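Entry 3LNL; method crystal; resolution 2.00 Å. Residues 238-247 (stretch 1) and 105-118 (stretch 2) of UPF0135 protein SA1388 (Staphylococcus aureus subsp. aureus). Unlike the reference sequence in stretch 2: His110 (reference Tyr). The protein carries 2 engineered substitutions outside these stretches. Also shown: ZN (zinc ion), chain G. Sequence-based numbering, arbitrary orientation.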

ATOM      1  N   SER B 238      21.938  -7.311 -19.182  1.00 18.11           N
ATOM      2  CA  SER B 238      22.783  -8.174 -18.401  1.00 18.16           C
ATOM      3  C   SER B 238      22.943  -9.504 -19.131  1.00 17.83           C
ATOM      4  O   SER B 238      22.112  -9.873 -19.947  1.00 17.27           O
ATOM      5  CB  SER B 238      22.077  -8.491 -17.064  1.00 19.99           C
ATOM      6  OG  SER B 238      22.904  -9.309 -16.292  1.00 21.32           O
ATOM      7  N   LEU B 239      23.946 -10.256 -18.723  1.00 17.67           N
ATOM      8  CA  LEU B 239      24.080 -11.638 -19.120  1.00 18.17           C
ATOM      9  C   LEU B 239      23.183 -12.578 -18.301  1.00 17.50           C
ATOM     10  O   LEU B 239      23.024 -13.730 -18.680  1.00 16.23           O
ATOM     11  CB  LEU B 239      25.558 -12.071 -19.042  1.00 18.20           C
ATOM     12  CG  LEU B 239      26.478 -11.332 -20.034  1.00 19.71           C
ATOM     13  CD1 LEU B 239      27.884 -11.831 -19.868  1.00 23.66           C
ATOM     14  CD2 LEU B 239      26.047 -11.474 -21.489  1.00 23.12           C
ATOM     15  N   TYR B 240      22.657 -12.070 -17.183  1.00 16.67           N
ATOM     16  CA  TYR B 240      21.810 -12.807 -16.255  1.00 16.05           C
ATOM     17  C   TYR B 240      20.341 -12.604 -16.619  1.00 14.98           C
ATOM     18  O   TYR B 240      19.916 -11.520 -16.987  1.00 14.77           O
ATOM     19  CB  TYR B 240      22.109 -12.399 -14.774  1.00 15.44           C
ATOM     20  CG  TYR B 240      23.600 -12.534 -14.436  1.00 17.48           C
ATOM     21  CD1 TYR B 240      24.493 -11.444 -14.567  1.00 19.49           C
ATOM     22  CD2 TYR B 240      24.124 -13.756 -14.047  1.00 17.57           C
ATOM     23  CE1 TYR B 240      25.870 -11.595 -14.305  1.00 17.91           C
ATOM     24  CE2 TYR B 240      25.459 -13.916 -13.820  1.00 18.53           C
ATOM     25  CZ  TYR B 240      26.336 -12.835 -13.953  1.00 20.02           C
ATOM     26  OH  TYR B 240      27.661 -13.066 -13.690  1.00 20.73           O
ATOM     27  N   GLY B 241      19.556 -13.675 -16.516  1.00 13.81           N
ATOM     28  CA  GLY B 241      18.125 -13.588 -16.747  1.00 12.61           C
ATOM     29  C   GLY B 241      17.453 -14.893 -16.403  1.00 11.77           C
ATOM     30  O   GLY B 241      18.083 -15.956 -16.469  1.00 12.01           O
ATOM     31  N   LEU B 242      16.171 -14.808 -16.027  1.00 12.66           N
ATOM     32  CA  LEU B 242      15.344 -15.959 -15.670  1.00 12.70           C
ATOM     33  C   LEU B 242      14.758 -16.698 -16.887  1.00 13.67           C
ATOM     34  O   LEU B 242      13.814 -16.219 -17.548  1.00 15.11           O
ATOM     35  CB  LEU B 242      14.225 -15.552 -14.702  1.00 12.75           C
ATOM     36  CG  LEU B 242      13.396 -16.742 -14.232  1.00 15.04           C
ATOM     37  CD1 LEU B 242      14.244 -17.635 -13.282  1.00 14.28           C
ATOM     38  CD2 LEU B 242      12.111 -16.291 -13.565  1.00 15.14           C
ATOM     39  N   GLY B 243      15.357 -17.849 -17.159  1.00 13.11           N
ATOM     40  CA  GLY B 243      14.949 -18.737 -18.212  1.00 12.72           C
ATOM     41  C   GLY B 243      15.976 -18.776 -19.324  1.00 12.06           C
ATOM     42  O   GLY B 243      16.881 -17.945 -19.401  1.00 12.72           O
ATOM     43  N   VAL B 244      15.811 -19.774 -20.181  1.00 12.63           N
ATOM     44  CA  VAL B 244      16.494 -19.858 -21.458  1.00 11.46           C
ATOM     45  C   VAL B 244      15.513 -20.113 -22.582  1.00 11.21           C
ATOM     46  O   VAL B 244      14.432 -20.718 -22.383  1.00 10.98           O
ATOM     47  CB  VAL B 244      17.571 -20.991 -21.487  1.00 11.11           C
ATOM     48  CG1 VAL B 244      18.742 -20.633 -20.516  1.00 10.37           C
ATOM     49  CG2 VAL B 244      16.964 -22.404 -21.227  1.00  9.26           C
ATOM     50  N   MET B 245      15.908 -19.694 -23.787  1.00 12.38           N
ATOM     51  CA  MET B 245      15.248 -20.122 -25.018  1.00 12.14           C
ATOM     52  C   MET B 245      16.221 -21.046 -25.678  1.00 13.27           C
ATOM     53  O   MET B 245      17.403 -20.739 -25.728  1.00 13.85           O
ATOM     54  CB  MET B 245      14.925 -18.940 -25.976  1.00 12.55           C
ATOM     55  CG  MET B 245      14.003 -19.327 -27.148  1.00 14.40           C
ATOM     56  SD  MET B 245      12.234 -19.480 -26.644  1.00 18.38           S
ATOM     57  CE  MET B 245      11.859 -17.727 -26.272  1.00 12.64           C
ATOM     58  N   ALA B 246      15.731 -22.147 -26.245  1.00 13.61           N
ATOM     59  CA  ALA B 246      16.561 -23.070 -26.978  1.00 13.54           C
ATOM     60  C   ALA B 246      15.713 -23.751 -28.068  1.00 14.43           C
ATOM     61  O   ALA B 246      14.523 -23.453 -28.205  1.00 14.53           O
ATOM     62  CB  ALA B 246      17.122 -24.097 -26.022  1.00 13.50           C
ATOM     63  N   GLU B 247      16.332 -24.650 -28.834  1.00 14.76           N
ATOM     64  CA  GLU B 247      15.623 -25.399 -29.875  1.00 15.88           C
ATOM     65  C   GLU B 247      15.953 -26.874 -29.861  1.00 15.52           C
ATOM     66  O   GLU B 247      17.047 -27.295 -29.421  1.00 15.12           O
ATOM     67  CB  GLU B 247      15.839 -24.850 -31.313  1.00 16.18           C
ATOM     68  CG  GLU B 247      16.655 -23.669 -31.479  1.00 20.99           C
ATOM     69  CD  GLU B 247      16.984 -23.412 -32.941  1.00 24.27           C
ATOM     70  OE1 GLU B 247      16.074 -23.065 -33.739  1.00 30.13           O
ATOM     71  OE2 GLU B 247      18.145 -23.644 -33.318  1.00 28.84           O
TER
HETATM   72 ZN    ZN G 402      14.987 -22.418  -9.109  0.50 23.93          ZN
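Stretch 2 105-118: LDVNPHGVNMMLAK

Stretch 2 runs alongside stretch 1 in the same sense: the nearest CA pairs advance together, from Gly241–Val107 (4.5 Å) through Gly243–Asn113 (5.7 Å) to Ala246–Ala117 (7.1 Å). The axes of helix 112-118 and strand 244-247 make an angle of 14° and approach to 8.8 Å, so the two elements are nearly parallel.

Leu105 and Asp106 belong to a helix that begins earlier in the chain; Leu105 is out of reach of stretch 1. The carboxylate of Asp106 is turned to the zinc ion, which it binds through both OD1 (2.2 Å) and OD2 (2.3 Å), while its CB lies 3.8 Å from Leu242 CD1. Its carbonyl shares water 1 with stretch 1: the water lies 2.7 Å from Asp106 O, 2.9 Å from Gly241 O and 3.1 Å from Gly243 N, whose hydrogen bond it accepts.

Val107, its CB directed toward stretch 1, supplies the one direct hydrogen bond between the stretches, Gly241 N to Val107 O (3.0 Å, 156° at the hydrogen). A CA-H...O contact from Val107 CA to Gly241 O (3.2 Å) reinforces the pairing, and the methyls divide: CG2 lies 4.1 Å from Tyr240 CB, CG1 4.0 Å from Leu242 CB.

Asn108 opens a type I turn ending at Gly111. Its ND2 lies at the edge of the Tyr240 ring, 3.5 Å from CE2, and water 2 joins ND2 (3.2 Å) to Tyr240 OH (2.7 Å). Pro109 CD packs 3.7 Å from Tyr240 CE2, and its CG 3.6 Å from Leu239 O. His110, which differs from the reference sequence, makes no contact with stretch 1; its N donates a hydrogen bond to Asn108 OD1 (2.8 Å).

Gly111 caps the second helix. From it, Asn113 O comes within 3.5 Å of Val244 CG2, and Ala117 CB meets Val244 CG2 (4.0 Å) and Ala246 CB (4.5 Å).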

ATOM      1  N   LEU B 105      21.300 -18.747  -9.035  1.00 11.90           N
ATOM      2  CA  LEU B 105      21.560 -19.884  -9.919  1.00 12.11           C
ATOM      3  C   LEU B 105      20.468 -20.063 -10.975  1.00 12.35           C
ATOM      4  O   LEU B 105      20.769 -20.554 -12.054  1.00 13.39           O
ATOM      5  CB  LEU B 105      21.739 -21.161  -9.090  1.00 12.47           C
ATOM      6  CG  LEU B 105      22.359 -22.350  -9.805  1.00 12.06           C
ATOM      7  CD1 LEU B 105      23.861 -22.124 -10.083  1.00 11.02           C
ATOM      8  CD2 LEU B 105      22.093 -23.596  -8.892  1.00 12.74           C
ATOM      9  N   ASP B 106      19.219 -19.663 -10.677  1.00 13.59           N
ATOM     10  CA  ASP B 106      18.127 -19.686 -11.678  1.00 13.99           C
ATOM     11  C   ASP B 106      18.401 -18.760 -12.853  1.00 13.53           C
ATOM     12  O   ASP B 106      17.942 -19.035 -13.965  1.00 13.19           O
ATOM     13  CB  ASP B 106      16.752 -19.340 -11.063  1.00 13.64           C
ATOM     14  CG  ASP B 106      16.199 -20.480 -10.210  1.00 16.84           C
ATOM     15  OD1 ASP B 106      16.224 -21.626 -10.747  1.00 13.00           O
ATOM     16  OD2 ASP B 106      15.750 -20.233  -9.041  1.00 14.55           O
ATOM     17  N   VAL B 107      19.140 -17.675 -12.611  1.00 13.31           N
ATOM     18  CA  VAL B 107      19.355 -16.660 -13.627  1.00 12.07           C
ATOM     19  C   VAL B 107      20.761 -16.661 -14.231  1.00 13.03           C
ATOM     20  O   VAL B 107      21.079 -15.876 -15.130  1.00 12.08           O
ATOM     21  CB  VAL B 107      19.046 -15.255 -13.106  1.00 13.64           C
ATOM     22  CG1 VAL B 107      17.586 -15.174 -12.528  1.00 11.81           C
ATOM     23  CG2 VAL B 107      20.158 -14.758 -12.112  1.00 10.58           C
ATOM     24  N   ASN B 108      21.591 -17.590 -13.799  1.00 12.77           N
ATOM     25  CA  ASN B 108      22.970 -17.644 -14.259  1.00 13.14           C
ATOM     26  C   ASN B 108      23.081 -18.281 -15.658  1.00 14.05           C
ATOM     27  O   ASN B 108      22.424 -19.309 -15.919  1.00 14.89           O
ATOM     28  CB  ASN B 108      23.761 -18.479 -13.283  1.00 13.27           C
ATOM     29  CG  ASN B 108      25.232 -18.330 -13.490  1.00 15.38           C
ATOM     30  OD1 ASN B 108      25.850 -19.127 -14.215  1.00 13.54           O
ATOM     31  ND2 ASN B 108      25.808 -17.272 -12.882  1.00 12.42           N
ATOM     32  N   PRO B 109      23.945 -17.724 -16.530  1.00 14.48           N
ATOM     33  CA  PRO B 109      24.137 -18.351 -17.852  1.00 14.20           C
ATOM     34  C   PRO B 109      24.529 -19.816 -17.810  1.00 14.75           C
ATOM     35  O   PRO B 109      24.300 -20.518 -18.786  1.00 14.67           O
ATOM     36  CB  PRO B 109      25.284 -17.553 -18.486  1.00 15.72           C
ATOM     37  CG  PRO B 109      25.431 -16.265 -17.663  1.00 14.73           C
ATOM     38  CD  PRO B 109      24.907 -16.621 -16.281  1.00 14.77           C
ATOM     39  N   HIS B 110      25.075 -20.297 -16.690  1.00 14.40           N
ATOM     40  CA  HIS B 110      25.378 -21.729 -16.550  1.00 15.89           C
ATOM     41  C   HIS B 110      24.511 -22.413 -15.517  1.00 15.31           C
ATOM     42  O   HIS B 110      24.810 -23.518 -15.076  1.00 15.11           O
ATOM     43  CB  HIS B 110      26.855 -21.914 -16.212  1.00 17.06           C
ATOM     44  CG  HIS B 110      27.749 -21.253 -17.196  1.00 19.51           C
ATOM     45  ND1 HIS B 110      27.962 -21.765 -18.457  1.00 22.58           N
ATOM     46  CD2 HIS B 110      28.440 -20.086 -17.134  1.00 22.13           C
ATOM     47  CE1 HIS B 110      28.772 -20.951 -19.129  1.00 24.01           C
ATOM     48  NE2 HIS B 110      29.072 -19.926 -18.346  1.00 22.88           N
ATOM     49  N   GLY B 111      23.439 -21.731 -15.134  1.00 15.32           N
ATOM     50  CA  GLY B 111      22.566 -22.141 -14.014  1.00 14.14           C
ATOM     51  C   GLY B 111      21.459 -23.139 -14.338  1.00 13.65           C
ATOM     52  O   GLY B 111      21.598 -23.886 -15.271  1.00 13.37           O
ATOM     53  N   VAL B 112      20.367 -23.140 -13.549  1.00 12.30           N
ATOM     54  CA  VAL B 112      19.357 -24.209 -13.575  1.00 11.78           C
ATOM     55  C   VAL B 112      18.755 -24.460 -14.999  1.00 12.84           C
ATOM     56  O   VAL B 112      18.571 -25.608 -15.459  1.00 13.74           O
ATOM     57  CB  VAL B 112      18.212 -23.893 -12.555  1.00 10.61           C
ATOM     58  CG1 VAL B 112      17.082 -24.907 -12.604  1.00 10.76           C
ATOM     59  CG2 VAL B 112      18.799 -23.801 -11.126  1.00 12.13           C
ATOM     60  N   ASN B 113      18.488 -23.383 -15.692  1.00 12.65           N
ATOM     61  CA  ASN B 113      17.846 -23.463 -17.002  1.00 12.81           C
ATOM     62  C   ASN B 113      18.745 -23.852 -18.136  1.00 12.30           C
ATOM     63  O   ASN B 113      18.332 -24.661 -18.965  1.00 10.76           O
ATOM     64  CB  ASN B 113      17.027 -22.214 -17.244  1.00 12.83           C
ATOM     65  CG  ASN B 113      15.954 -22.085 -16.187  1.00 13.66           C
ATOM     66  OD1 ASN B 113      15.196 -23.018 -15.999  1.00 12.36           O
ATOM     67  ND2 ASN B 113      15.973 -20.993 -15.408  1.00 10.79           N
ATOM     68  N   MET B 114      20.010 -23.419 -18.093  1.00 13.55           N
ATOM     69  CA  MET B 114      21.031 -23.984 -19.004  1.00 12.72           C
ATOM     70  C   MET B 114      21.159 -25.477 -18.749  1.00 13.40           C
ATOM     71  O   MET B 114      21.212 -26.247 -19.705  1.00 14.28           O
ATOM     72  CB  MET B 114      22.362 -23.270 -18.851  1.00 12.71           C
ATOM     73  CG  MET B 114      23.553 -23.964 -19.501  1.00 14.74           C
ATOM     74  SD  MET B 114      23.333 -23.944 -21.284  1.00 18.27           S
ATOM     75  CE  MET B 114      23.633 -22.217 -21.656  1.00 17.53           C
ATOM     76  N   MET B 115      21.213 -25.888 -17.469  1.00 14.12           N
ATOM     77  CA  MET B 115      21.304 -27.307 -17.108  1.00 13.54           C
ATOM     78  C   MET B 115      20.126 -28.124 -17.605  1.00 13.14           C
ATOM     79  O   MET B 115      20.306 -29.214 -18.172  1.00 12.42           O
ATOM     80  CB  MET B 115      21.406 -27.468 -15.593  1.00 14.01           C
ATOM     81  CG  MET B 115      22.737 -26.973 -15.028  1.00 15.12           C
ATOM     82  SD  MET B 115      22.596 -26.834 -13.276  1.00 13.79           S
ATOM     83  CE  MET B 115      24.092 -25.896 -12.830  1.00 16.44           C
ATOM     84  N   LEU B 116      18.928 -27.604 -17.410  1.00 12.53           N
ATOM     85  CA  LEU B 116      17.728 -28.249 -17.938  1.00 12.57           C
ATOM     86  C   LEU B 116      17.774 -28.416 -19.460  1.00 12.10           C
ATOM     87  O   LEU B 116      17.569 -29.505 -19.977  1.00 12.33           O
ATOM     88  CB  LEU B 116      16.463 -27.491 -17.494  1.00 11.90           C
ATOM     89  CG  LEU B 116      16.077 -27.766 -16.042  1.00 11.50           C
ATOM     90  CD1 LEU B 116      15.029 -26.707 -15.588  1.00 11.10           C
ATOM     91  CD2 LEU B 116      15.574 -29.245 -15.837  1.00  9.82           C
ATOM     92  N   ALA B 117      18.112 -27.347 -20.177  1.00 12.96           N
ATOM     93  CA  ALA B 117      18.190 -27.395 -21.633  1.00 13.09           C
ATOM     94  C   ALA B 117      19.213 -28.416 -22.130  1.00 12.95           C
ATOM     95  O   ALA B 117      18.929 -29.218 -23.045  1.00 12.99           O
ATOM     96  CB  ALA B 117      18.492 -25.986 -22.209  1.00 12.16           C
ATOM     97  N   LYS B 118      20.359 -28.444 -21.479  1.00 13.68           N
ATOM     98  CA  LYS B 118      21.416 -29.403 -21.798  1.00 15.22           C
ATOM     99  C   LYS B 118      20.956 -30.829 -21.558  1.00 14.24           C
ATOM    100  O   LYS B 118      21.125 -31.662 -22.416  1.00 13.06           O
ATOM    101  CB  LYS B 118      22.697 -29.084 -20.999  1.00 16.56           C
ATOM    102  CG  LYS B 118      23.487 -27.879 -21.541  1.00 19.44           C
ATOM    103  CD  LYS B 118      24.107 -28.194 -22.906  1.00 21.56           C
ATOM    104  CE  LYS B 118      25.115 -27.137 -23.375  1.00 22.96           C
ATOM    105  NZ  LYS B 118      25.308 -27.255 -24.872  1.00 21.56           N
TER
HETATM  106  O   HOH W   1      18.183 -18.868 -16.599  1.00 10.31           O
HETATM  107  O   HOH W   2      28.277 -15.646 -14.227  1.00 29.59           O
HETATM  108  O   HOH W   3      13.885 -22.276  -7.341  1.00 12.36           O
HETATM  109  O   HOH W   4      12.994 -21.831  -9.808  1.00 12.58           O